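Local coordinates for uncharacterized protein (Staphylococcus aureus subsp. aureus, PDB 4H0A) that is of unknown function but belongs to the CAP family, pairing a cysteine-rich secretory protein domain with a CAP-associated N-terminal domain, at residues N71-D76 with L209-N214. Residues are numbered along the deposited sequence; the frame is centred on the assembly and turned at random.
Sequences NYVFKD and LYEVTN. With EDO (1,2-ethanediol), chain E; EDO (1,2-ethanediol), chain C.
The carboxylate of Glu211 is gripped at both of its oxygens by groups from the sheet facing its helix. OE2 takes the ammonium of Lys75, with NZ of Lys75 2.9 Å from OE2 of Glu211 in a hydrogen-bonded salt bridge. The lysine comes from above the carboxylate, about 50° out of its plane, and the two long side chains cross at about a right angle. Lys75 starts out with CG wedged between its backbone N and carbonyl carbon (chi1 56°), then runs extended to NZ. Glu211 is extended beyond CG as well, and together the two side chains cover the 9.8 Å between the CA atoms of Lys75 and Glu211, the nearest pair across the contact. The other oxygen of Glu211, OE1, is hydrogen-bonded to Tyr80 OH and forms a salt bridge with Arg61 NH2, both on strands flanking 69-76. Two cations and a phenol would thus probably keep the carboxylate ionised and limit its rotation. The CG1 methyl of Val73 also lies 3.9 Å from OE1 of Glu211, a van der Waals touch from the strand face that also carries Lys75. Elsewhere round the helix, Val212 and Thr213 pack against helix 282-290. The contact is a polar interdomain bridge: one acidic side chain from helix 201-219 of the CAP domain reaches side chains on the antiparallel sheet of the CAP-associated N-terminal domain.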
loop_
_atom_site.group_PDB
_atom_site.type_symbol
_atom_site.label_atom_id
_atom_site.label_comp_id
_atom_site.label_asym_id
_atom_site.label_seq_id
_atom_site.Cartn_x
_atom_site.Cartn_y
_atom_site.Cartn_z
ATOM N N ASN A 71 -10.158 6.893 -6.635
ATOM C CA ASN A 71 -10.154 5.862 -5.598
ATOM C C ASN A 71 -11.401 5.958 -4.753
ATOM O O ASN A 71 -11.848 7.060 -4.452
ATOM C CB ASN A 71 -8.911 5.971 -4.712
ATOM C CG ASN A 71 -7.750 5.115 -5.167
ATOM O OD1 ASN A 71 -7.850 4.366 -6.121
ATOM N ND2 ASN A 71 -6.621 5.214 -4.513
ATOM N N TYR A 72 -11.982 4.800 -4.406
ATOM C CA TYR A 72 -13.154 4.670 -3.541
ATOM C C TYR A 72 -12.723 3.862 -2.361
ATOM O O TYR A 72 -12.186 2.770 -2.564
ATOM C CB TYR A 72 -14.310 3.954 -4.267
ATOM C CG TYR A 72 -14.936 4.746 -5.386
ATOM C CD1 TYR A 72 -14.263 4.944 -6.587
ATOM C CD2 TYR A 72 -16.235 5.237 -5.275
ATOM C CE1 TYR A 72 -14.827 5.699 -7.614
ATOM C CE2 TYR A 72 -16.821 5.968 -6.306
ATOM C CZ TYR A 72 -16.104 6.211 -7.466
ATOM O OH TYR A 72 -16.670 6.915 -8.491
ATOM N N VAL A 73 -12.945 4.349 -1.137
ATOM C CA VAL A 73 -12.550 3.564 0.024
ATOM C C VAL A 73 -13.809 3.074 0.699
ATOM O O VAL A 73 -14.702 3.874 0.983
ATOM C CB VAL A 73 -11.639 4.362 0.980
ATOM C CG1 VAL A 73 -11.230 3.517 2.194
ATOM C CG2 VAL A 73 -10.409 4.869 0.230
ATOM N N PHE A 74 -13.891 1.756 0.948
ATOM C CA PHE A 74 -15.011 1.143 1.651
ATOM C C PHE A 74 -14.456 0.439 2.862
ATOM O O PHE A 74 -13.556 -0.387 2.712
ATOM C CB PHE A 74 -15.749 0.134 0.763
ATOM C CG PHE A 74 -16.362 0.685 -0.487
ATOM C CD1 PHE A 74 -15.636 0.730 -1.674
ATOM C CD2 PHE A 74 -17.689 1.096 -0.506
ATOM C CE1 PHE A 74 -16.224 1.195 -2.847
ATOM C CE2 PHE A 74 -18.276 1.552 -1.684
ATOM C CZ PHE A 74 -17.541 1.599 -2.846
ATOM N N LYS A 75 -14.963 0.736 4.051
ATOM C CA LYS A 75 -14.420 0.052 5.218
ATOM C C LYS A 75 -15.427 -0.121 6.319
ATOM O O LYS A 75 -16.380 0.639 6.442
ATOM C CB LYS A 75 -13.207 0.807 5.758
ATOM C CG LYS A 75 -13.465 2.249 6.108
ATOM C CD LYS A 75 -12.253 2.919 6.715
ATOM C CE LYS A 75 -12.635 4.248 7.333
ATOM N NZ LYS A 75 -11.509 4.857 8.080
ATOM N N ASP A 76 -15.180 -1.137 7.137
ATOM C CA ASP A 76 -15.979 -1.421 8.314
ATOM C C ASP A 76 -15.079 -2.196 9.285
ATOM O O ASP A 76 -13.892 -2.371 9.007
ATOM C CB ASP A 76 -17.287 -2.154 7.940
ATOM C CG ASP A 76 -17.172 -3.566 7.394
ATOM O OD1 ASP A 76 -16.109 -4.195 7.578
ATOM O OD2 ASP A 76 -18.165 -4.059 6.818
ATOM N N LEU A 209 -2.310 6.084 4.245
ATOM C CA LEU A 209 -1.124 5.652 4.992
ATOM C C LEU A 209 -1.527 5.329 6.440
ATOM O O LEU A 209 -1.155 4.285 6.949
ATOM C CB LEU A 209 -0.021 6.733 4.955
ATOM C CG LEU A 209 1.243 6.455 5.803
ATOM C CD1 LEU A 209 2.030 5.293 5.229
ATOM C CD2 LEU A 209 2.113 7.695 5.888
ATOM N N TYR A 210 -2.311 6.206 7.083
ATOM C CA TYR A 210 -2.791 5.966 8.450
ATOM C C TYR A 210 -3.666 4.730 8.520
ATOM O O TYR A 210 -3.511 3.900 9.419
ATOM C CB TYR A 210 -3.628 7.163 8.967
ATOM C CG TYR A 210 -2.910 8.486 9.146
ATOM C CD1 TYR A 210 -1.623 8.543 9.683
ATOM C CD2 TYR A 210 -3.573 9.691 8.925
ATOM C CE1 TYR A 210 -0.993 9.762 9.932
ATOM C CE2 TYR A 210 -2.965 10.916 9.205
ATOM C CZ TYR A 210 -1.675 10.947 9.712
ATOM O OH TYR A 210 -1.032 12.146 9.937
ATOM N N GLU A 211 -4.627 4.628 7.592
ATOM C CA GLU A 211 -5.586 3.515 7.586
ATOM C C GLU A 211 -4.914 2.175 7.337
ATOM O O GLU A 211 -5.207 1.230 8.054
ATOM C CB GLU A 211 -6.663 3.733 6.518
ATOM C CG GLU A 211 -7.641 4.835 6.886
ATOM C CD GLU A 211 -8.621 5.201 5.791
ATOM O OE1 GLU A 211 -8.420 4.792 4.625
ATOM O OE2 GLU A 211 -9.612 5.895 6.113
ATOM N N VAL A 212 -4.022 2.089 6.331
ATOM C CA VAL A 212 -3.357 0.819 6.030
ATOM C C VAL A 212 -2.412 0.441 7.183
ATOM O O VAL A 212 -2.305 -0.742 7.516
ATOM C CB VAL A 212 -2.635 0.824 4.667
ATOM C CG1 VAL A 212 -1.853 -0.486 4.481
ATOM C CG2 VAL A 212 -3.641 0.998 3.533
ATOM N N THR A 213 -1.762 1.430 7.823
ATOM C CA THR A 213 -0.911 1.154 8.992
ATOM C C THR A 213 -1.746 0.495 10.085
ATOM O O THR A 213 -1.310 -0.490 10.675
ATOM C CB THR A 213 -0.258 2.441 9.513
ATOM O OG1 THR A 213 0.704 2.872 8.555
ATOM C CG2 THR A 213 0.401 2.261 10.898
ATOM N N ASN A 214 -2.944 1.030 10.350
ATOM C CA ASN A 214 -3.812 0.486 11.390
ATOM C C ASN A 214 -4.410 -0.870 10.974
ATOM O O ASN A 214 -4.593 -1.710 11.844
ATOM C CB ASN A 214 -4.895 1.499 11.808
ATOM C CG ASN A 214 -4.357 2.546 12.770
ATOM O OD1 ASN A 214 -3.355 2.325 13.470
ATOM N ND2 ASN A 214 -5.001 3.710 12.849
HETATM C C1 EDO E . -18.776 -1.954 3.877
HETATM O O1 EDO E . -18.439 -0.587 3.915
HETATM C C2 EDO E . -17.621 -2.742 3.247
HETATM O O2 EDO E . -17.915 -4.122 3.369
HETATM C C1 EDO C . -4.226 1.521 -3.936
HETATM O O1 EDO C . -4.507 0.192 -4.337
HETATM C C2 EDO C . -4.449 2.373 -5.213
HETATM O O2 EDO C . -4.147 3.726 -4.966
#